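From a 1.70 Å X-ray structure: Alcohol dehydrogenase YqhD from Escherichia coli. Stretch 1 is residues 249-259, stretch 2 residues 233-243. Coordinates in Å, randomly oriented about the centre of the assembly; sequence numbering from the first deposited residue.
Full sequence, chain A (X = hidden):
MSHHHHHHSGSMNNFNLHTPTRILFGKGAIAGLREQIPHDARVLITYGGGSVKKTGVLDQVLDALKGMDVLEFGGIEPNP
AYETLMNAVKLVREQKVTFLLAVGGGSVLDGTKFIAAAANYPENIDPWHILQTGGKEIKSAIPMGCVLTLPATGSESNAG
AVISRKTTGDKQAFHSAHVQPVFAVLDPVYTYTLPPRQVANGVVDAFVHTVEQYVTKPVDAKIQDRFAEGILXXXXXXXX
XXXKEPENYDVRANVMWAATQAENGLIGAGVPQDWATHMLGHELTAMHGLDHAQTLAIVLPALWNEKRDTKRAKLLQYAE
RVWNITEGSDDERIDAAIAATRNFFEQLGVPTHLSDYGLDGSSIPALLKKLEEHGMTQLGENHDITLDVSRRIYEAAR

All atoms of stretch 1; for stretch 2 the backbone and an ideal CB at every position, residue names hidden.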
# COMPACT_ATOMS: atom_id res chain seq x y z
N TYR A 249 11.20 -5.13 -19.38
CA TYR A 249 9.96 -4.37 -19.37
C TYR A 249 8.73 -5.22 -19.06
O TYR A 249 7.91 -4.82 -18.22
CB TYR A 249 9.72 -3.64 -20.70
CG TYR A 249 8.40 -2.91 -20.65
CD1 TYR A 249 8.31 -1.68 -20.03
CD2 TYR A 249 7.25 -3.47 -21.19
CE1 TYR A 249 7.11 -1.01 -19.95
CE2 TYR A 249 6.04 -2.82 -21.12
CZ TYR A 249 5.98 -1.58 -20.49
OH TYR A 249 4.78 -0.91 -20.40
N ASP A 250 8.58 -6.35 -19.74
CA ASP A 250 7.38 -7.19 -19.57
C ASP A 250 7.25 -7.64 -18.12
O ASP A 250 6.14 -7.63 -17.55
CB ASP A 250 7.43 -8.42 -20.49
CG ASP A 250 7.11 -8.09 -21.94
OD1 ASP A 250 6.64 -6.96 -22.21
OD2 ASP A 250 7.32 -8.97 -22.80
N VAL A 251 8.38 -8.03 -17.53
CA VAL A 251 8.42 -8.44 -16.13
C VAL A 251 8.02 -7.31 -15.21
O VAL A 251 7.13 -7.48 -14.36
CB VAL A 251 9.82 -8.95 -15.73
CG1 VAL A 251 9.97 -9.02 -14.21
CG2 VAL A 251 10.07 -10.31 -16.35
N ARG A 252 8.65 -6.14 -15.39
CA ARG A 252 8.38 -5.00 -14.50
C ARG A 252 6.95 -4.48 -14.69
O ARG A 252 6.31 -4.02 -13.74
CB ARG A 252 9.39 -3.87 -14.76
CG ARG A 252 10.85 -4.26 -14.50
CD ARG A 252 11.05 -4.98 -13.16
NE ARG A 252 10.70 -4.17 -12.00
CZ ARG A 252 11.56 -3.40 -11.34
NH1 ARG A 252 12.83 -3.31 -11.75
NH2 ARG A 252 11.16 -2.72 -10.28
N ALA A 253 6.45 -4.59 -15.91
CA ALA A 253 5.07 -4.20 -16.21
C ALA A 253 4.07 -5.12 -15.50
O ALA A 253 3.11 -4.66 -14.87
CB ALA A 253 4.82 -4.22 -17.73
N ASN A 254 4.29 -6.43 -15.60
CA ASN A 254 3.39 -7.37 -14.93
C ASN A 254 3.41 -7.17 -13.43
O ASN A 254 2.37 -7.25 -12.78
CB ASN A 254 3.76 -8.82 -15.27
CG ASN A 254 3.18 -9.27 -16.59
OD1 ASN A 254 2.00 -9.05 -16.86
ND2 ASN A 254 4.00 -9.92 -17.41
N VAL A 255 4.58 -6.90 -12.86
CA VAL A 255 4.63 -6.74 -11.41
C VAL A 255 3.93 -5.44 -10.99
O VAL A 255 3.16 -5.42 -10.03
CB VAL A 255 6.09 -6.78 -10.90
CG1 VAL A 255 6.13 -6.41 -9.42
CG2 VAL A 255 6.65 -8.16 -11.13
N MET A 256 4.15 -4.37 -11.75
CA MET A 256 3.54 -3.09 -11.43
C MET A 256 2.01 -3.15 -11.52
O MET A 256 1.31 -2.60 -10.67
CB MET A 256 4.07 -2.00 -12.35
CG MET A 256 3.69 -0.59 -11.92
SD MET A 256 4.36 0.65 -13.06
CE MET A 256 4.41 2.08 -12.00
N TRP A 257 1.52 -3.82 -12.55
CA TRP A 257 0.07 -3.88 -12.78
C TRP A 257 -0.58 -4.83 -11.78
O TRP A 257 -1.65 -4.53 -11.24
CB TRP A 257 -0.24 -4.30 -14.22
CG TRP A 257 -1.71 -4.11 -14.66
CD1 TRP A 257 -2.46 -4.99 -15.39
CD2 TRP A 257 -2.56 -2.99 -14.39
NE1 TRP A 257 -3.73 -4.48 -15.60
CE2 TRP A 257 -3.81 -3.25 -15.00
CE3 TRP A 257 -2.39 -1.78 -13.71
CZ2 TRP A 257 -4.88 -2.36 -14.93
CZ3 TRP A 257 -3.45 -0.89 -13.65
CH2 TRP A 257 -4.68 -1.18 -14.26
N ALA A 258 0.07 -5.95 -11.51
CA ALA A 258 -0.41 -6.85 -10.46
C ALA A 258 -0.48 -6.16 -9.10
O ALA A 258 -1.47 -6.30 -8.38
CB ALA A 258 0.48 -8.10 -10.37
N ALA A 259 0.58 -5.43 -8.74
CA ALA A 259 0.63 -4.76 -7.45
C ALA A 259 -0.45 -3.69 -7.37
O ALA A 259 -1.07 -3.48 -6.32
CB ALA A 259 2.05 -4.14 -7.23
N UNK A 233 -0.58 -15.60 -8.43
CA UNK A 233 0.14 -16.38 -9.42
C UNK A 233 1.11 -15.52 -10.23
O UNK A 233 2.24 -15.94 -10.52
CB UNK A 233 -0.85 -17.08 -10.36
N UNK A 234 0.68 -14.32 -10.60
CA UNK A 234 1.50 -13.39 -11.36
C UNK A 234 2.71 -12.91 -10.54
O UNK A 234 3.82 -12.82 -11.04
CB UNK A 234 0.66 -12.20 -11.81
N UNK A 235 2.47 -12.59 -9.28
CA UNK A 235 3.56 -12.13 -8.41
C UNK A 235 4.57 -13.25 -8.17
O UNK A 235 5.78 -13.00 -8.10
CB UNK A 235 3.01 -11.63 -7.08
N UNK A 236 4.09 -14.48 -8.03
CA UNK A 236 5.01 -15.60 -7.80
C UNK A 236 5.85 -15.88 -9.04
O UNK A 236 7.06 -16.16 -8.95
CB UNK A 236 4.23 -16.86 -7.40
N UNK A 237 5.24 -15.74 -10.22
CA UNK A 237 5.97 -15.99 -11.45
C UNK A 237 6.97 -14.87 -11.78
O UNK A 237 8.14 -15.15 -12.05
CB UNK A 237 4.98 -16.16 -12.61
N UNK A 238 6.51 -13.63 -11.76
CA UNK A 238 7.35 -12.53 -12.27
C UNK A 238 8.02 -11.70 -11.18
O UNK A 238 8.94 -10.93 -11.46
CB UNK A 238 6.50 -11.60 -13.14
N UNK A 239 7.55 -11.82 -9.93
CA UNK A 239 8.19 -11.11 -8.83
C UNK A 239 9.67 -11.42 -8.70
O UNK A 239 10.48 -10.50 -8.64
CB UNK A 239 7.48 -11.45 -7.52
N UNK A 240 10.04 -12.71 -8.66
CA UNK A 240 11.47 -13.03 -8.58
C UNK A 240 12.24 -12.54 -9.80
O UNK A 240 13.40 -12.16 -9.67
CB UNK A 240 11.66 -14.54 -8.43
N UNK A 241 11.60 -12.54 -10.96
CA UNK A 241 12.26 -12.07 -12.17
C UNK A 241 12.56 -10.57 -12.12
O UNK A 241 13.49 -10.10 -12.77
CB UNK A 241 11.39 -12.39 -13.39
N UNK A 242 11.76 -9.81 -11.38
CA UNK A 242 11.95 -8.37 -11.32
C UNK A 242 13.27 -8.05 -10.63
O UNK A 242 13.90 -7.03 -10.89
CB UNK A 242 10.78 -7.70 -10.59
N UNK A 243 13.70 -8.97 -9.77
CA UNK A 243 14.97 -8.84 -9.08
C UNK A 243 16.13 -9.26 -9.99
O UNK A 243 17.19 -8.61 -10.01
CB UNK A 243 14.96 -9.68 -7.80

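The N-to-C directions of the two helices differ by 131°, somewhat nearer perpendicular than antiparallel, with an 8.7 Å closest approach of their axes that leaves room for small and medium side chains.

Position 233 has nothing of stretch 1 within reach of its CB, so this contact sets no preference; it is Leu233.

At 234 the CB points toward stretch 1, 4.3 Å from Ala258 CB, with Asn254 O also nearby. A short side chain fits best, such as alanine, serine, threonine or valine. The residue is Thr234, whose CG2 lies 4.0 Å from Ala258 CB and 4.1 Å from Asn254 O, while its hydroxyl is hydrogen-bonded elsewhere in the structure.

The CB of 235 points sideways, 5.4 Å from Ala258 CB, and leaves a gap beside Ala258 and Val255 that a longer apolar chain, leucine or methionine, could fill. Leu235, with chi1 m and chi2 t, does so: CD2 reaches 3.9 Å from Ala258 CB and 4.5 Å from Val255 CG1.

Positions 236 and 237 are out of reach of stretch 1 and unconstrained by it; they are Ile236 and Glu237.

Position 238 points toward stretch 1, its ideal CB 4.0 Å from Val255 CG2 and 4.4 Å from Asn254 CB. The amide of Asn254 invites a polar partner, so aspartate or asparagine, long enough to reach it, would suit, although alanine or serine would also fit. It is Asp238, and Asn254 ND2 donates a weak hydrogen bond to Asp238 OD2 (3.1 Å, 133°).

At 239 the ideal CB would lie 2.4 Å from Leu235 O, a clash in this backbone that favours glycine. Gly239 is found, its N 4.0 Å from Val255 CG2.

Position 240 points away; with phi at -62° and no backbone bond from its N to the preceding turn, proline is admissible among many residues. Pro240 occupies this kink.

The CB of 241 points toward stretch 1, 3.7 Å from Val251 CG1, so an aliphatic stem is welcome, with or without a polar end. Lys241 packs its CB at 3.7 Å from Val251 CG1, then leads its end away, where Lys241 NZ forms a salt bridge with Asp238 OD1 at 3.1 Å.

At 242 the CB is hemmed in by Arg252 CD, Val251 CG1 and Val255 CG2, which favours a small residue. Ala242 fits, its CB 3.7 Å from Arg252 CD, 3.9 Å from Val251 CG1 and 4.2 Å from Val255 CG2.

Position 243 points away, leaving the choice open; it is Leu243.

Stretch 2 233-243: LTLIEDGPKAL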
# COMPACT_ATOMS: atom_id res chain seq x y z
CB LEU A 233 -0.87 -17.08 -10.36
CG LEU A 233 -1.51 -18.31 -9.69
CD1 LEU A 233 -2.83 -18.65 -10.37
CD2 LEU A 233 -0.57 -19.49 -9.72
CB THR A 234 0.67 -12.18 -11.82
OG1 THR A 234 -0.40 -12.65 -12.66
CG2 THR A 234 1.53 -11.22 -12.64
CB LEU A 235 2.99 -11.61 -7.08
CG LEU A 235 2.20 -10.30 -7.13
CD1 LEU A 235 1.54 -9.99 -5.79
CD2 LEU A 235 3.09 -9.13 -7.59
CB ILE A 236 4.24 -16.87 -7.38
CG1 ILE A 236 3.71 -16.69 -5.96
CG2 ILE A 236 5.14 -18.10 -7.46
CD1 ILE A 236 2.57 -17.63 -5.60
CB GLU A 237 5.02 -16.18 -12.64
CG GLU A 237 5.80 -16.53 -13.92
CD GLU A 237 4.92 -17.14 -15.00
OE1 GLU A 237 3.68 -17.20 -14.81
OE2 GLU A 237 5.47 -17.57 -16.04
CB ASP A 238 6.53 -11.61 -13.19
CG ASP A 238 6.43 -12.15 -14.61
OD1 ASP A 238 6.84 -13.31 -14.85
OD2 ASP A 238 5.95 -11.41 -15.49
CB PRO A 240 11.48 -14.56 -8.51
CG PRO A 240 10.16 -14.92 -7.91
CD PRO A 240 9.21 -13.92 -8.53
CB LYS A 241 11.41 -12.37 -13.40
CG LYS A 241 11.14 -13.83 -13.62
CD LYS A 241 10.28 -13.99 -14.88
CE LYS A 241 9.73 -15.39 -15.03
NZ LYS A 241 8.71 -15.42 -16.12
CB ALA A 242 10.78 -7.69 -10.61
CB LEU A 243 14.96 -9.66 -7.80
CG LEU A 243 13.99 -9.23 -6.71
CD1 LEU A 243 13.97 -10.26 -5.59
CD2 LEU A 243 14.35 -7.84 -6.16
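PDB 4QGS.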